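Local coordinates for carbohydrate binding module family 33 and 10 domain protein (Teredinibacter turnerae, PDB 6RW7) that is an AA10 lytic polysaccharide monooxygenase domain, a copper enzyme that probably binds cellulose and cleaves its chains by oxidation, at residues L131-E144 with V168-F182. Sequence-based numbering, arbitrary orientation.
Sequences LTWADFEDQPFCDE and VTCNVPSRSGRHVIF
F141 packs against P173 in the densely filled part of the contact: P173 CD lies over one face of the phenyl ring, 3.9 Å from its centroid, in a CH-pi contact. The F141 ring is carried there by a chi1 of 72°, which wedges CG between the backbone N and carbonyl carbon, and I181 CG2 approaches its edge while C170 CB and V172 CG2 pack against CE1. With the F141 ring cut back to an alanine, P173 would probably lose its aromatic partner and a gap would open beside V172 and I181. Next to this ring the C142–C170 disulfide (SG to SG 2.1 Å) covalently joins the two sheets of the AA10 beta-sandwich core, and F141 and C142 form a classic beta bulge opposite F116. At the other end, W133 and F182 make a T-shaped pair, the edge of W133 on the face of F182, planes 82° apart, and F136 CE2 rests 3.7 Å from F182 CB. V180 CG1 lies 4.0 Å from L131 CD1.

The polar side is looser. In one of two conformers of E137, R175 NH2 gives E137 OE2 a weak, bent hydrogen bond of 2.8 Å within a salt bridge, guanidinium and carboxylate planes 77° apart; R175 NH2 also hydrogen-bonds T119 O. Water links F141 O to N171 N, and a second water joins E144 OE2 to T169 O, while E144 OE1 accepts a hydrogen bond from N154 ND2. Cross-linking and apolar packing thus probably fix the two segments, with charge and water bridging their margins.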
ATOM      1  N   LEU A 131     -12.605  -2.277  -3.591  1.00 12.93           N
ATOM      2  CA  LEU A 131     -12.524  -2.619  -2.160  1.00 12.80           C
ATOM      3  C   LEU A 131     -13.393  -1.635  -1.365  1.00 12.96           C
ATOM      4  O   LEU A 131     -13.557  -0.474  -1.762  1.00 13.64           O
ATOM      5  CB  LEU A 131     -11.065  -2.544  -1.719  1.00 12.53           C
ATOM      6  CG  LEU A 131     -10.145  -3.570  -2.366  1.00 12.90           C
ATOM      7  CD1 LEU A 131      -8.680  -3.203  -2.089  1.00 13.69           C
ATOM      8  CD2 LEU A 131     -10.476  -4.974  -1.868  1.00 14.06           C
ATOM      9  N   THR A 132     -13.963  -2.122  -0.272  1.00 13.37           N
ATOM     10  CA  THR A 132     -14.728  -1.330   0.707  1.00 13.40           C
ATOM     11  C   THR A 132     -14.117  -1.566   2.073  1.00 12.44           C
ATOM     12  O   THR A 132     -13.405  -2.586   2.255  1.00 12.13           O
ATOM     13  CB  THR A 132     -16.218  -1.709   0.734  1.00 15.29           C
ATOM     14  OG1 THR A 132     -16.349  -2.977   1.383  1.00 17.61           O
ATOM     15  CG2 THR A 132     -16.825  -1.756  -0.647  1.00 16.16           C
ATOM     16  N   TRP A 133     -14.427  -0.696   3.025  1.00 12.41           N
ATOM     17  CA  TRP A 133     -13.930  -0.855   4.408  1.00 12.25           C
ATOM     18  C   TRP A 133     -14.498  -2.138   5.024  1.00 13.05           C
ATOM     19  O   TRP A 133     -13.821  -2.723   5.886  1.00 13.48           O
ATOM     20  CB  TRP A 133     -14.178   0.389   5.264  1.00 12.03           C
ATOM     21  CG  TRP A 133     -13.325   1.508   4.762  1.00 12.19           C
ATOM     22  CD1 TRP A 133     -13.752   2.672   4.205  1.00 11.94           C
ATOM     23  CD2 TRP A 133     -11.890   1.524   4.696  1.00 11.67           C
ATOM     24  NE1 TRP A 133     -12.686   3.416   3.805  1.00 11.98           N
ATOM     25  CE2 TRP A 133     -11.532   2.742   4.084  1.00 11.60           C
ATOM     26  CE3 TRP A 133     -10.877   0.650   5.090  1.00 11.34           C
ATOM     27  CZ2 TRP A 133     -10.212   3.113   3.858  1.00 11.14           C
ATOM     28  CZ3 TRP A 133      -9.565   1.018   4.881  1.00 10.79           C
ATOM     29  CH2 TRP A 133      -9.239   2.224   4.246  1.00 11.02           C
ATOM     30  N   ALA A 134     -15.672  -2.588   4.593  1.00 13.29           N
ATOM     31  CA  ALA A 134     -16.268  -3.838   5.114  1.00 13.72           C
ATOM     32  C   ALA A 134     -15.373  -5.038   4.762  1.00 12.99           C
ATOM     33  O   ALA A 134     -15.466  -6.049   5.435  1.00 13.37           O
ATOM     34  CB  ALA A 134     -17.656  -4.009   4.548  1.00 14.48           C
ATOM     35  N   ASP A 135     -14.503  -4.932   3.754  1.00 11.71           N
ATOM     36  CA  ASP A 135     -13.576  -6.024   3.374  1.00 11.92           C
ATOM     37  C   ASP A 135     -12.430  -6.143   4.383  1.00 11.15           C
ATOM     38  O   ASP A 135     -11.775  -7.196   4.384  1.00 11.43           O
ATOM     39  CB  ASP A 135     -12.972  -5.775   1.996  1.00 12.08           C
ATOM     40  CG  ASP A 135     -13.976  -5.801   0.860  1.00 14.27           C
ATOM     41  OD1 ASP A 135     -14.934  -6.618   0.959  1.00 14.41           O
ATOM     42  OD2 ASP A 135     -13.778  -5.043  -0.141  1.00 14.42           O
ATOM     43  N   PHE A 136     -12.150  -5.101   5.163  1.00 11.15           N
ATOM     44  CA  PHE A 136     -10.921  -4.997   5.973  1.00 10.61           C
ATOM     45  C   PHE A 136     -11.217  -5.135   7.453  1.00 11.28           C
ATOM     46  O   PHE A 136     -12.313  -4.770   7.927  1.00 11.04           O
ATOM     47  CB  PHE A 136     -10.209  -3.662   5.739  1.00 10.87           C
ATOM     48  CG  PHE A 136      -9.479  -3.661   4.425  1.00 10.22           C
ATOM     49  CD1 PHE A 136     -10.105  -3.303   3.238  1.00 10.02           C
ATOM     50  CD2 PHE A 136      -8.150  -4.029   4.377  1.00 10.22           C
ATOM     51  CE1 PHE A 136      -9.434  -3.361   2.027  1.00  9.81           C
ATOM     52  CE2 PHE A 136      -7.485  -4.082   3.165  1.00  9.37           C
ATOM     53  CZ  PHE A 136      -8.116  -3.721   2.003  1.00 10.21           C
ATOM     54  N   GLU A 137     -10.242  -5.675   8.168  1.00 11.37           N
ATOM     55  CA  GLU A 137     -10.233  -5.675   9.651  0.50 11.10           C
ATOM     56  C   GLU A 137     -10.365  -4.227  10.143  1.00 12.09           C
ATOM     57  O   GLU A 137      -9.793  -3.303   9.502  1.00 12.38           O
ATOM     58  CB  GLU A 137      -8.940  -6.296  10.179  0.50 10.56           C
ATOM     59  CG  GLU A 137      -8.811  -7.777   9.897  0.50 10.47           C
ATOM     60  CD  GLU A 137      -7.734  -8.469  10.719  0.50 10.18           C
ATOM     61  OE1 GLU A 137      -6.659  -7.840  10.970  0.50 10.80           O
ATOM     62  OE2 GLU A 137      -7.972  -9.652  11.111  0.50 10.84           O
ATOM     63  N   ASP A 138     -11.084  -4.040  11.232  1.00 12.47           N
ATOM     64  CA  ASP A 138     -11.333  -2.694  11.792  1.00 13.76           C
ATOM     65  C   ASP A 138     -10.062  -2.105  12.386  1.00 13.60           C
ATOM     66  O   ASP A 138      -9.986  -0.889  12.416  1.00 14.14           O
ATOM     67  CB  ASP A 138     -12.428  -2.763  12.854  1.00 17.23           C
ATOM     68  CG  ASP A 138     -13.783  -3.095  12.253  1.00 22.85           C
ATOM     69  OD1 ASP A 138     -13.976  -2.877  11.021  1.00 26.66           O
ATOM     70  OD2 ASP A 138     -14.629  -3.596  13.009  1.00 29.99           O
ATOM     71  N   GLN A 139      -9.159  -2.930  12.904  1.00 13.43           N
ATOM     72  CA  GLN A 139      -7.927  -2.478  13.574  1.00 13.33           C
ATOM     73  C   GLN A 139      -6.746  -2.935  12.739  1.00 12.56           C
ATOM     74  O   GLN A 139      -6.775  -3.986  12.101  1.00 10.85           O
ATOM     75  CB  GLN A 139      -7.845  -3.033  14.997  1.00 15.52           C
ATOM     76  CG  GLN A 139      -8.959  -2.521  15.910  1.00 18.31           C
ATOM     77  CD  GLN A 139      -8.839  -1.044  16.159  1.00 21.25           C
ATOM     78  OE1 GLN A 139      -7.743  -0.516  16.338  1.00 24.99           O
ATOM     79  NE2 GLN A 139      -9.965  -0.349  16.139  1.00 27.18           N
ATOM     80  N   PRO A 140      -5.625  -2.197  12.783  1.00 11.33           N
ATOM     81  CA  PRO A 140      -4.431  -2.646  12.070  1.00 11.44           C
ATOM     82  C   PRO A 140      -3.821  -3.902  12.707  1.00 11.82           C
ATOM     83  O   PRO A 140      -3.862  -4.030  13.917  1.00 12.31           O
ATOM     84  CB  PRO A 140      -3.453  -1.468  12.155  1.00 12.12           C
ATOM     85  CG  PRO A 140      -3.993  -0.587  13.247  1.00 12.65           C
ATOM     86  CD  PRO A 140      -5.466  -0.895  13.435  1.00 11.81           C
ATOM     87  N   PHE A 141      -3.212  -4.763  11.897  1.00 10.86           N
ATOM     88  CA  PHE A 141      -2.468  -5.938  12.414  1.00 11.55           C
ATOM     89  C   PHE A 141      -1.034  -5.545  12.763  1.00 11.78           C
ATOM     90  O   PHE A 141      -0.374  -6.286  13.481  1.00 12.96           O
ATOM     91  CB  PHE A 141      -2.500  -7.086  11.412  1.00 10.98           C
ATOM     92  CG  PHE A 141      -1.669  -6.906  10.168  1.00 10.69           C
ATOM     93  CD1 PHE A 141      -0.323  -7.217  10.154  1.00 11.53           C
ATOM     94  CD2 PHE A 141      -2.244  -6.453   8.995  1.00 10.58           C
ATOM     95  CE1 PHE A 141       0.429  -7.081   8.997  1.00 11.17           C
ATOM     96  CE2 PHE A 141      -1.512  -6.351   7.827  1.00 10.29           C
ATOM     97  CZ  PHE A 141      -0.168  -6.631   7.839  1.00  9.87           C
ATOM     98  N   CYS A 142      -0.550  -4.406  12.265  1.00 11.88           N
ATOM     99  CA  CYS A 142       0.817  -3.936  12.546  1.00 12.36           C
ATOM    100  C   CYS A 142       0.750  -2.416  12.615  1.00 12.70           C
ATOM    101  O   CYS A 142       0.157  -1.814  11.725  1.00 12.83           O
ATOM    102  CB  CYS A 142       1.754  -4.437  11.457  1.00 13.47           C
ATOM    103  SG  CYS A 142       3.506  -4.064  11.728  1.00 16.41           S
ATOM    104  N   ASP A 143       1.247  -1.837  13.694  1.00 12.64           N
ATOM    105  CA  ASP A 143       1.178  -0.373  13.915  1.00 13.38           C
ATOM    106  C   ASP A 143       2.421  -0.041  14.722  1.00 13.65           C
ATOM    107  O   ASP A 143       2.453  -0.363  15.919  1.00 15.41           O
ATOM    108  CB  ASP A 143      -0.137   0.028  14.583  1.00 14.31           C
ATOM    109  CG  ASP A 143      -0.268   1.521  14.836  1.00 16.21           C
ATOM    110  OD1 ASP A 143       0.647   2.269  14.503  1.00 19.81           O
ATOM    111  OD2 ASP A 143      -1.249   1.898  15.410  1.00 21.05           O
ATOM    112  N   GLU A 144       3.449   0.440  14.036  1.00 12.64           N
ATOM    113  CA  GLU A 144       4.777   0.650  14.633  1.00 12.01           C
ATOM    114  C   GLU A 144       5.094   2.128  14.512  1.00 11.91           C
ATOM    115  O   GLU A 144       5.173   2.629  13.369  1.00 12.50           O
ATOM    116  CB  GLU A 144       5.805  -0.246  13.966  1.00 11.82           C
ATOM    117  CG  GLU A 144       5.523  -1.717  14.191  1.00 12.38           C
ATOM    118  CD  GLU A 144       5.616  -2.223  15.621  1.00 14.89           C
ATOM    119  OE1 GLU A 144       6.097  -1.482  16.518  1.00 15.28           O
ATOM    120  OE2 GLU A 144       5.148  -3.358  15.862  1.00 15.12           O
ATOM    121  N   VAL A 168       9.980  -2.419   7.884  1.00 12.71           N
ATOM    122  CA  VAL A 168       9.146  -2.637   9.088  1.00 13.36           C
ATOM    123  C   VAL A 168       8.914  -4.131   9.211  1.00 13.74           C
ATOM    124  O   VAL A 168       8.433  -4.717   8.234  1.00 13.47           O
ATOM    125  CB  VAL A 168       7.764  -1.975   9.015  1.00 15.83           C
ATOM    126  CG1 VAL A 168       7.108  -1.939  10.384  1.00 15.71           C
ATOM    127  CG2 VAL A 168       7.738  -0.634   8.351  1.00 18.50           C
ATOM    128  N   THR A 169       9.098  -4.694  10.398  1.00 13.08           N
ATOM    129  CA  THR A 169       8.810  -6.121  10.656  1.00 14.45           C
ATOM    130  C   THR A 169       7.448  -6.230  11.335  1.00 13.56           C
ATOM    131  O   THR A 169       7.206  -5.508  12.319  1.00 13.84           O
ATOM    132  CB  THR A 169       9.969  -6.741  11.434  1.00 17.38           C
ATOM    133  OG1 THR A 169      11.130  -6.531  10.633  1.00 20.96           O
ATOM    134  CG2 THR A 169       9.758  -8.214  11.690  1.00 18.21           C
ATOM    135  N   CYS A 170       6.587  -7.100  10.814  1.00 12.91           N
ATOM    136  CA  CYS A 170       5.185  -7.226  11.255  1.00 13.68           C
ATOM    137  C   CYS A 170       4.875  -8.704  11.454  1.00 13.88           C
ATOM    138  O   CYS A 170       5.444  -9.535  10.737  1.00 14.31           O
ATOM    139  CB  CYS A 170       4.217  -6.663  10.220  1.00 14.13           C
ATOM    140  SG  CYS A 170       4.305  -4.871   9.936  1.00 16.68           S
ATOM    141  N   ASN A 171       3.932  -8.993  12.342  1.00 14.28           N
ATOM    142  CA  ASN A 171       3.329 -10.339  12.474  1.00 14.16           C
ATOM    143  C   ASN A 171       2.084 -10.380  11.583  1.00 13.30           C
ATOM    144  O   ASN A 171       1.038  -9.851  11.984  1.00 13.65           O
ATOM    145  CB  ASN A 171       2.982 -10.627  13.936  1.00 16.59           C
ATOM    146  CG  ASN A 171       2.408 -12.006  14.144  1.00 20.89           C
ATOM    147  OD1 ASN A 171       2.677 -12.926  13.373  1.00 24.89           O
ATOM    148  ND2 ASN A 171       1.593 -12.146  15.177  1.00 24.35           N
ATOM    149  N   VAL A 172       2.190 -11.002  10.416  1.00 11.18           N
ATOM    150  CA  VAL A 172       1.067 -11.096   9.457  1.00 11.21           C
ATOM    151  C   VAL A 172       0.106 -12.165   9.945  1.00 11.17           C
ATOM    152  O   VAL A 172       0.528 -13.279  10.227  1.00 11.09           O
ATOM    153  CB  VAL A 172       1.594 -11.375   8.045  1.00 11.14           C
ATOM    154  CG1 VAL A 172       0.452 -11.497   7.056  1.00 11.39           C
ATOM    155  CG2 VAL A 172       2.552 -10.278   7.587  1.00 11.65           C
ATOM    156  N   PRO A 173      -1.199 -11.840  10.071  1.00 11.99           N
ATOM    157  CA  PRO A 173      -2.195 -12.822  10.495  1.00 12.31           C
ATOM    158  C   PRO A 173      -2.294 -14.012   9.544  1.00 11.59           C
ATOM    159  O   PRO A 173      -2.027 -13.881   8.347  1.00 10.68           O
ATOM    160  CB  PRO A 173      -3.513 -12.033  10.482  1.00 13.20           C
ATOM    161  CG  PRO A 173      -3.099 -10.592  10.647  1.00 14.20           C
ATOM    162  CD  PRO A 173      -1.784 -10.499   9.911  1.00 12.93           C
ATOM    163  N   SER A 174      -2.709 -15.145  10.091  1.00 11.49           N
ATOM    164  CA  SER A 174      -2.953 -16.368   9.300  1.00 12.24           C
ATOM    165  C   SER A 174      -4.073 -16.056   8.321  1.00 11.05           C
ATOM    166  O   SER A 174      -5.129 -15.517   8.737  1.00 10.47           O
ATOM    167  CB  SER A 174      -3.352 -17.552  10.129  1.00 14.11           C
ATOM    168  OG  SER A 174      -2.331 -17.901  11.046  1.00 19.81           O
ATOM    169  N   ARG A 175      -3.847 -16.371   7.059  1.00 10.87           N
ATOM    170  CA  ARG A 175      -4.824 -16.161   5.976  1.00 10.25           C
ATOM    171  C   ARG A 175      -4.662 -17.297   4.986  1.00 10.60           C
ATOM    172  O   ARG A 175      -3.570 -17.942   4.960  1.00 11.22           O
ATOM    173  CB  ARG A 175      -4.616 -14.824   5.266  1.00 10.69           C
ATOM    174  CG  ARG A 175      -5.032 -13.598   6.068  1.00 10.63           C
ATOM    175  CD  ARG A 175      -6.531 -13.531   6.275  1.00 10.82           C
ATOM    176  NE  ARG A 175      -7.010 -12.341   6.985  1.00 10.73           N
ATOM    177  CZ  ARG A 175      -7.064 -12.193   8.294  1.00 10.31           C
ATOM    178  NH1 ARG A 175      -6.632 -13.140   9.113  1.00 11.48           N
ATOM    179  NH2 ARG A 175      -7.578 -11.074   8.781  1.00 10.86           N
ATOM    180  N   SER A 176      -5.718 -17.527   4.222  1.00 10.20           N
ATOM    181  CA  SER A 176      -5.737 -18.464   3.084  1.00 11.58           C
ATOM    182  C   SER A 176      -6.260 -17.773   1.834  1.00 10.79           C
ATOM    183  O   SER A 176      -7.180 -16.966   1.926  1.00 10.43           O
ATOM    184  CB  SER A 176      -6.564 -19.680   3.434  1.00 12.14           C
ATOM    185  OG  SER A 176      -6.013 -20.293   4.590  1.00 14.82           O
ATOM    186  N   GLY A 177      -5.726 -18.117   0.663  1.00  9.95           N
ATOM    187  CA  GLY A 177      -6.194 -17.547  -0.602  1.00 10.51           C
ATOM    188  C   GLY A 177      -5.856 -16.077  -0.740  1.00 10.29           C
ATOM    189  O   GLY A 177      -4.856 -15.599  -0.150  1.00  9.78           O
ATOM    190  N   ARG A 178      -6.690 -15.362  -1.496  1.00 11.31           N
ATOM    191  CA  ARG A 178      -6.352 -14.028  -2.001  1.00 11.85           C
ATOM    192  C   ARG A 178      -6.835 -12.953  -1.042  1.00 10.50           C
ATOM    193  O   ARG A 178      -8.019 -12.873  -0.728  1.00 10.32           O
ATOM    194  CB  ARG A 178      -6.918 -13.778  -3.390  1.00 13.85           C
ATOM    195  CG  ARG A 178      -6.274 -12.532  -3.992  1.00 16.00           C
ATOM    196  CD  ARG A 178      -6.312 -12.438  -5.478  1.00 18.82           C
ATOM    197  NE  ARG A 178      -5.997 -11.089  -5.873  1.00 19.08           N
ATOM    198  CZ  ARG A 178      -5.813 -10.693  -7.130  1.00 22.81           C
ATOM    199  NH1 ARG A 178      -5.520  -9.426  -7.378  1.00 23.58           N
ATOM    200  NH2 ARG A 178      -5.902 -11.559  -8.130  1.00 24.62           N
ATOM    201  N   HIS A 179      -5.900 -12.087  -0.654  1.00  9.84           N
ATOM    202  CA  HIS A 179      -6.123 -11.009   0.330  1.00  9.55           C
ATOM    203  C   HIS A 179      -5.483  -9.720  -0.151  1.00  9.67           C
ATOM    204  O   HIS A 179      -4.745  -9.712  -1.159  1.00  9.78           O
ATOM    205  CB  HIS A 179      -5.653 -11.456   1.716  1.00  9.30           C
ATOM    206  CG  HIS A 179      -6.585 -12.459   2.294  1.00  9.14           C
ATOM    207  ND1 HIS A 179      -7.754 -12.080   2.929  1.00  8.67           N
ATOM    208  CD2 HIS A 179      -6.592 -13.815   2.232  1.00  8.84           C
ATOM    209  CE1 HIS A 179      -8.417 -13.155   3.280  1.00  8.76           C
ATOM    210  NE2 HIS A 179      -7.741 -14.256   2.832  1.00  9.11           N
ATOM    211  N   VAL A 180      -5.788  -8.648   0.565  1.00  8.80           N
ATOM    212  CA  VAL A 180      -5.168  -7.330   0.301  1.00  8.79           C
ATOM    213  C   VAL A 180      -4.655  -6.776   1.612  1.00  8.85           C
ATOM    214  O   VAL A 180      -5.365  -6.855   2.630  1.00  8.54           O
ATOM    215  CB  VAL A 180      -6.160  -6.348  -0.333  1.00  9.31           C
ATOM    216  CG1 VAL A 180      -5.461  -5.033  -0.600  1.00  9.76           C
ATOM    217  CG2 VAL A 180      -6.776  -6.892  -1.609  1.00  9.79           C
ATOM    218  N   ILE A 181      -3.452  -6.224   1.563  1.00  8.73           N
ATOM    219  CA  ILE A 181      -2.887  -5.438   2.688  1.00  8.97           C
ATOM    220  C   ILE A 181      -2.963  -3.963   2.302  1.00  9.40           C
ATOM    221  O   ILE A 181      -2.530  -3.600   1.206  1.00 10.37           O
ATOM    222  CB  ILE A 181      -1.468  -5.931   3.019  1.00  9.47           C
ATOM    223  CG1 ILE A 181      -1.549  -7.355   3.567  1.00 10.29           C
ATOM    224  CG2 ILE A 181      -0.757  -4.974   3.976  1.00  9.67           C
ATOM    225  CD1 ILE A 181      -0.234  -8.076   3.690  1.00 11.59           C
ATOM    226  N   PHE A 182      -3.538  -3.152   3.182  1.00  8.91           N
ATOM    227  CA  PHE A 182      -3.653  -1.686   3.030  1.00  8.99           C
ATOM    228  C   PHE A 182      -2.693  -1.072   4.054  1.00  9.05           C
ATOM    229  O   PHE A 182      -2.809  -1.357   5.258  1.00  9.41           O
ATOM    230  CB  PHE A 182      -5.115  -1.245   3.188  1.00  9.38           C
ATOM    231  CG  PHE A 182      -5.241   0.221   3.496  1.00 10.05           C
ATOM    232  CD1 PHE A 182      -5.151   1.140   2.473  1.00 10.53           C
ATOM    233  CD2 PHE A 182      -5.377   0.682   4.792  1.00 10.81           C
ATOM    234  CE1 PHE A 182      -5.212   2.494   2.725  1.00 10.78           C
ATOM    235  CE2 PHE A 182      -5.440   2.041   5.048  1.00 10.32           C
ATOM    236  CZ  PHE A 182      -5.343   2.934   4.015  1.00 10.06           C
TER
HETATM  237  O   HOH W   1       2.526  -6.856  13.696  1.00 20.31           O
HETATM  238  O   HOH W   2       5.775  -5.655  14.605  1.00 20.68           O